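Local coordinates for protein pre-crRNA processing endonuclease (Streptococcus pyogenes serotype M1, PDB 3VZH) that probably cleaves precursor CRISPR RNA as a Cas5d-type endoribonuclease, supplying mature guide RNA to the subtype I-C bacterial immune system, at residues F203-Q206 with S207-D210; I172-H175 with S176-Y179. All coordinates share one frame; numbering follows the deposited sequence.

How the contacts relate
Contact 2 comes first along the chain, where strand 173-178 runs antiparallel to strand 188-197; contact 1 follows in strand 200-213, which pairs antiparallel with the same strand 188-197. Contact 2 lies within one strand, at a bulge, and closes no loop; contact 1 closes a single 3-10 turn; they follow in series, without nesting or crossing. The centres of contact 1 and contact 2 are about 9 Å apart. Lys204 O accepts a hydrogen bond from His175 NE2, and Gln206 NE2 reaches Ser176 OG and, more weakly, Phe177 O, while Cys209 packs on the histidine ring. Bonds from side chain to backbone and from side chain to side chain thus tie the two irregularities together within one antiparallel sheet.

Contact 1: F203-Q206 with S207-D210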
ATOM      1  N   PHE A 203       8.922  -0.220  -4.083  1.00 26.21           N
ATOM      2  CA  PHE A 203       9.168   0.846  -3.154  1.00 27.76           C
ATOM      3  C   PHE A 203      10.560   0.918  -2.542  1.00 31.41           C
ATOM      4  O   PHE A 203      11.158  -0.102  -2.248  1.00 31.95           O
ATOM      5  CB  PHE A 203       8.112   0.831  -2.044  1.00 27.67           C
ATOM      6  CG  PHE A 203       6.753   1.158  -2.575  1.00 27.71           C
ATOM      7  CD1 PHE A 203       6.393   2.475  -2.874  1.00 25.51           C
ATOM      8  CD2 PHE A 203       5.852   0.113  -2.828  1.00 27.77           C
ATOM      9  CE1 PHE A 203       5.158   2.763  -3.413  1.00 27.30           C
ATOM     10  CE2 PHE A 203       4.591   0.392  -3.357  1.00 32.04           C
ATOM     11  CZ  PHE A 203       4.240   1.730  -3.638  1.00 29.48           C
ATOM     12  N   LYS A 204      10.993   2.164  -2.282  1.00 31.45           N
ATOM     13  CA  LYS A 204      12.192   2.429  -1.493  1.00 29.39           C
ATOM     14  C   LYS A 204      11.795   2.403  -0.012  1.00 32.40           C
ATOM     15  O   LYS A 204      10.626   2.629   0.368  1.00 32.31           O
ATOM     16  CB  LYS A 204      12.782   3.826  -1.863  1.00 32.99           C
ATOM     17  CG  LYS A 204      13.436   3.858  -3.244  1.00 35.08           C
ATOM     18  CD  LYS A 204      14.261   5.117  -3.511  1.00 38.52           C
ATOM     19  CE  LYS A 204      15.127   4.773  -4.711  1.00 37.27           C
ATOM     20  NZ  LYS A 204      15.283   5.874  -5.666  1.00 43.49           N
ATOM     21  N   ALA A 205      12.759   2.133   0.853  1.00 30.17           N
ATOM     22  CA  ALA A 205      12.511   2.261   2.262  1.00 31.50           C
ATOM     23  C   ALA A 205      12.483   3.763   2.599  1.00 32.95           C
ATOM     24  O   ALA A 205      13.017   4.616   1.837  1.00 32.48           O
ATOM     25  CB  ALA A 205      13.569   1.555   3.098  1.00 37.35           C
ATOM     26  N   GLN A 206      11.827   4.117   3.693  1.00 35.85           N
ATOM     27  CA  GLN A 206      11.732   5.517   4.021  1.00 35.95           C
ATOM     28  C   GLN A 206      13.100   6.172   3.955  1.00 35.02           C
ATOM     29  O   GLN A 206      13.250   7.295   3.465  1.00 36.63           O
ATOM     30  CB  GLN A 206      11.198   5.695   5.460  1.00 40.42           C
ATOM     31  CG  GLN A 206       9.697   5.678   5.623  1.00 42.27           C
ATOM     32  CD  GLN A 206       9.274   6.169   7.032  1.00 43.58           C
ATOM     33  OE1 GLN A 206      10.070   6.197   7.983  1.00 45.22           O
ATOM     34  NE2 GLN A 206       8.027   6.550   7.155  1.00 42.71           N
ATOM     35  N   SER A 207      14.100   5.525   4.559  1.00 37.97           N
ATOM     36  CA  SER A 207      15.383   6.217   4.792  1.00 38.07           C
ATOM     37  C   SER A 207      16.133   6.378   3.460  1.00 36.35           C
ATOM     38  O   SER A 207      17.120   7.115   3.373  1.00 36.62           O
ATOM     39  CB  SER A 207      16.219   5.475   5.866  1.00 42.12           C
ATOM     40  OG  SER A 207      16.567   4.220   5.336  1.00 42.94           O
ATOM     41  N   GLU A 208      15.664   5.692   2.400  1.00 32.64           N
ATOM     42  CA  GLU A 208      16.287   5.801   1.088  1.00 32.35           C
ATOM     43  C   GLU A 208      15.604   6.888   0.184  1.00 30.94           C
ATOM     44  O   GLU A 208      15.936   7.013  -1.030  1.00 30.64           O
ATOM     45  CB  GLU A 208      16.139   4.466   0.359  1.00 33.44           C
ATOM     46  CG  GLU A 208      17.043   3.380   0.935  1.00 35.39           C
ATOM     47  CD  GLU A 208      16.534   1.991   0.633  1.00 39.54           C
ATOM     48  OE1 GLU A 208      15.590   1.805  -0.195  1.00 38.21           O
ATOM     49  OE2 GLU A 208      17.058   1.067   1.300  1.00 46.60           O
ATOM     50  N   CYS A 209      14.633   7.602   0.753  1.00 30.19           N
ATOM     51  CA  CYS A 209      13.874   8.591  -0.040  1.00 30.11           C
ATOM     52  C   CYS A 209      14.741   9.824  -0.413  1.00 31.08           C
ATOM     53  O   CYS A 209      15.693  10.166   0.301  1.00 31.41           O
ATOM     54  CB  CYS A 209      12.627   9.066   0.712  1.00 29.45           C
ATOM     55  SG  CYS A 209      11.260   7.823   0.663  1.00 32.07           S
ATOM     56  N   ASP A 210      14.331  10.504  -1.491  1.00 29.62           N
ATOM     57  CA  ASP A 210      15.034  11.644  -2.022  1.00 28.30           C
ATOM     58  C   ASP A 210      14.978  12.833  -1.093  1.00 29.06           C
ATOM     59  O   ASP A 210      15.889  13.626  -1.098  1.00 28.20           O
ATOM     60  CB  ASP A 210      14.436  12.046  -3.381  1.00 27.22           C
ATOM     61  CG  ASP A 210      14.768  11.024  -4.490  1.00 30.53           C
ATOM     62  OD1 ASP A 210      15.701  10.232  -4.333  1.00 34.27           O
ATOM     63  OD2 ASP A 210      14.058  11.002  -5.490  1.00 32.75           O
TER
HETATM   64  O   HOH W   1      13.364   7.898  -5.656  1.00 31.67           O
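Ala205 and Glu208 close a local turn on the protein surface, at a short break within strand 200-213. The backbone N of Ala205 donates to Glu208 OE1 over 3.0 Å and nearly straight, at 164°, meeting the oxygen from well above the carboxylate plane. In return Glu208 N donates to Ala205 O at 2.9 Å. Glutamate suits this place because its chain, with CG anti to the carbonyl carbon (chi1 -72°) and extended beyond, is long enough to fold back to an amide three residues earlier, and the small Ala205 CB fits beside the carboxylate, 3.9 Å from Glu208 CD. A second backbone bond, from Cys209 N to Gln206 O at 3.1 Å, carries the turn one step further. These successive i+3 to i bonds are the signature of a single turn of 3-10 helix, here inserted within strand 200-213, the second strand of the beta hairpin with strand 188-197. Lys204 runs alongside Glu208: its CD passes 3.5 Å from Glu208 O, and the long aliphatic chain carries the ammonium on towards Asp210. There one water, accepting from Lys204 NZ at 2.8 Å and donating to Asp210 OD2 at 3.2 Å, bridges the two charges, which are not in direct contact. Asp210 OD2 also accepts from Lys193 N, which ties this end of the turn to the neighbouring strand. Gln206 points its side chain away from the turn, towards strand 173-178, where its amide nitrogen donates to Ser176 OG, and Cys209 packs its sulfur on the His175 ring and its side chain also touches Tyr190.

Contact 2: I172-H175 with S176-Y179; sequences IMFH and SFAY
Phe174 and Phe177 meet on one side of strand 173-178 as an edge-to-face aromatic pair, with ring centroids 5.0 Å apart and planes at 62°. The leading atom is Phe174 CZ, which comes over one face of the Phe177 ring, towards its rim, and lies 3.6 Å from Phe177 CD2. Phe174 reaches that far because its CG is anti to the backbone N (chi1 180°), which lays the ring forward along the strand. On the way it covers the chain: Ser176 N sits over the centre of the Phe174 ring, and Phe174 CZ approaches Ser176 CA to 3.6 Å. A large flat side chain suits this place, since its face covers backbone while its edge meets the next aromatic.

On the other side of the strand the neighbours His175 and Ser176 join through their side chains. His175 ND1 and Ser176 OG are 2.6 Å apart in a hydrogen bond whose donor either group could be, with the hydroxyl at the edge of the imidazole and in its plane. Two polar groups in a buried site need partners, and each has a second: His175 NE2 bonds to Lys204 O, and the amide of Gln206 is the second partner of Ser176 OG. Held at both nitrogens, the imidazole has its rotation fixed.

Further out, Gln40 of helix 39-49 accepts from Phe177 N through its side-chain oxygen, Pro23 packs on Phe174, and Pro186 on Phe177. Adjacent residues can share one side because His175 and Ser176 both face Tyr190 of strand 188-197, to which both are bonded through the backbone: a classic beta bulge in an antiparallel hairpin.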
ATOM      1  N   ILE A 172       7.996  13.484  -8.043  1.00 26.83           N
ATOM      2  CA  ILE A 172       8.123  13.307  -6.624  1.00 27.84           C
ATOM      3  C   ILE A 172       6.760  13.055  -5.983  1.00 28.38           C
ATOM      4  O   ILE A 172       5.808  13.813  -6.194  1.00 32.56           O
ATOM      5  CB  ILE A 172       8.677  14.607  -5.992  1.00 31.30           C
ATOM      6  CG1 ILE A 172       9.993  15.003  -6.659  1.00 34.66           C
ATOM      7  CG2 ILE A 172       8.975  14.359  -4.523  1.00 30.76           C
ATOM      8  CD1 ILE A 172      11.119  13.984  -6.493  1.00 36.43           C
ATOM      9  N   MET A 173       6.638  11.991  -5.207  1.00 28.88           N
ATOM     10  CA  MET A 173       5.372  11.626  -4.539  1.00 25.40           C
ATOM     11  C   MET A 173       5.615  11.531  -3.058  1.00 27.18           C
ATOM     12  O   MET A 173       6.684  11.039  -2.613  1.00 26.67           O
ATOM     13  CB  MET A 173       4.914  10.231  -5.039  1.00 26.38           C
ATOM     14  CG  MET A 173       4.272  10.352  -6.414  1.00 27.79           C
ATOM     15  SD  MET A 173       3.478   8.804  -6.990  1.00 28.44           S
ATOM     16  CE  MET A 173       2.174   8.861  -5.749  1.00 25.45           C
ATOM     17  N   PHE A 174       4.645  11.958  -2.267  1.00 27.18           N
ATOM     18  CA  PHE A 174       4.603  11.564  -0.856  1.00 29.98           C
ATOM     19  C   PHE A 174       4.835  10.053  -0.718  1.00 31.38           C
ATOM     20  O   PHE A 174       4.262   9.240  -1.469  1.00 30.81           O
ATOM     21  CB  PHE A 174       3.278  11.988  -0.243  1.00 32.21           C
ATOM     22  CG  PHE A 174       3.133  11.623   1.191  1.00 31.14           C
ATOM     23  CD1 PHE A 174       2.211  10.654   1.563  1.00 31.09           C
ATOM     24  CD2 PHE A 174       3.909  12.226   2.177  1.00 32.94           C
ATOM     25  CE1 PHE A 174       2.073  10.277   2.911  1.00 36.32           C
ATOM     26  CE2 PHE A 174       3.759  11.880   3.532  1.00 37.56           C
ATOM     27  CZ  PHE A 174       2.830  10.894   3.897  1.00 34.38           C
ATOM     28  N   HIS A 175       5.728   9.678   0.215  1.00 27.98           N
ATOM     29  CA  HIS A 175       6.034   8.280   0.493  1.00 29.94           C
ATOM     30  C   HIS A 175       5.338   7.904   1.786  1.00 31.94           C
ATOM     31  O   HIS A 175       4.434   7.080   1.775  1.00 32.11           O
ATOM     32  CB  HIS A 175       7.536   8.143   0.686  1.00 30.58           C
ATOM     33  CG  HIS A 175       8.028   6.734   0.968  1.00 30.72           C
ATOM     34  ND1 HIS A 175       8.038   6.198   2.210  1.00 30.87           N
ATOM     35  CD2 HIS A 175       8.620   5.780   0.116  1.00 28.50           C
ATOM     36  CE1 HIS A 175       8.588   4.947   2.143  1.00 31.29           C
ATOM     37  NE2 HIS A 175       8.968   4.725   0.870  1.00 28.24           N
ATOM     38  N   SER A 176       5.747   8.505   2.905  1.00 30.27           N
ATOM     39  CA  SER A 176       5.130   8.204   4.201  1.00 36.99           C
ATOM     40  C   SER A 176       5.612   9.151   5.263  1.00 37.68           C
ATOM     41  O   SER A 176       6.541   9.927   5.034  1.00 34.78           O
ATOM     42  CB  SER A 176       5.408   6.752   4.632  1.00 41.67           C
ATOM     43  OG  SER A 176       6.771   6.396   4.488  1.00 38.49           O
ATOM     44  N   PHE A 177       4.919   9.153   6.402  1.00 37.26           N
ATOM     45  CA  PHE A 177       5.414   9.800   7.594  1.00 38.47           C
ATOM     46  C   PHE A 177       6.239   8.888   8.493  1.00 39.41           C
ATOM     47  O   PHE A 177       6.018   7.657   8.493  1.00 39.11           O
ATOM     48  CB  PHE A 177       4.245  10.272   8.453  1.00 42.22           C
ATOM     49  CG  PHE A 177       3.483  11.403   7.879  1.00 45.55           C
ATOM     50  CD1 PHE A 177       4.043  12.679   7.830  1.00 44.12           C
ATOM     51  CD2 PHE A 177       2.167  11.219   7.469  1.00 47.55           C
ATOM     52  CE1 PHE A 177       3.328  13.746   7.324  1.00 46.67           C
ATOM     53  CE2 PHE A 177       1.431  12.282   6.985  1.00 47.56           C
ATOM     54  CZ  PHE A 177       2.017  13.548   6.910  1.00 45.25           C
ATOM     55  N   ALA A 178       7.132   9.522   9.278  1.00 38.64           N
ATOM     56  CA  ALA A 178       7.793   8.945  10.460  1.00 41.54           C
ATOM     57  C   ALA A 178       7.185   9.566  11.745  1.00 46.87           C
ATOM     58  O   ALA A 178       7.025  10.788  11.843  1.00 49.63           O
ATOM     59  CB  ALA A 178       9.296   9.206  10.444  1.00 42.63           C
ATOM     60  N   TYR A 179       6.874   8.706  12.713  1.00 52.47           N
ATOM     61  CA  TYR A 179       6.299   9.106  14.022  1.00 54.71           C
ATOM     62  C   TYR A 179       7.294   8.899  15.159  1.00 59.16           C
ATOM     63  O   TYR A 179       8.252   8.120  15.021  1.00 59.61           O
ATOM     64  CB  TYR A 179       5.024   8.303  14.308  1.00 56.61           C
ATOM     65  CG  TYR A 179       3.933   8.673  13.347  1.00 57.03           C
ATOM     66  CD1 TYR A 179       3.171   9.836  13.564  1.00 58.30           C
ATOM     67  CD2 TYR A 179       3.692   7.910  12.172  1.00 58.14           C
ATOM     68  CE1 TYR A 179       2.174  10.211  12.668  1.00 57.86           C
ATOM     69  CE2 TYR A 179       2.688   8.276  11.278  1.00 57.54           C
ATOM     70  CZ  TYR A 179       1.935   9.434  11.546  1.00 57.12           C
ATOM     71  OH  TYR A 179       0.937   9.848  10.694  1.00 63.09           O
TER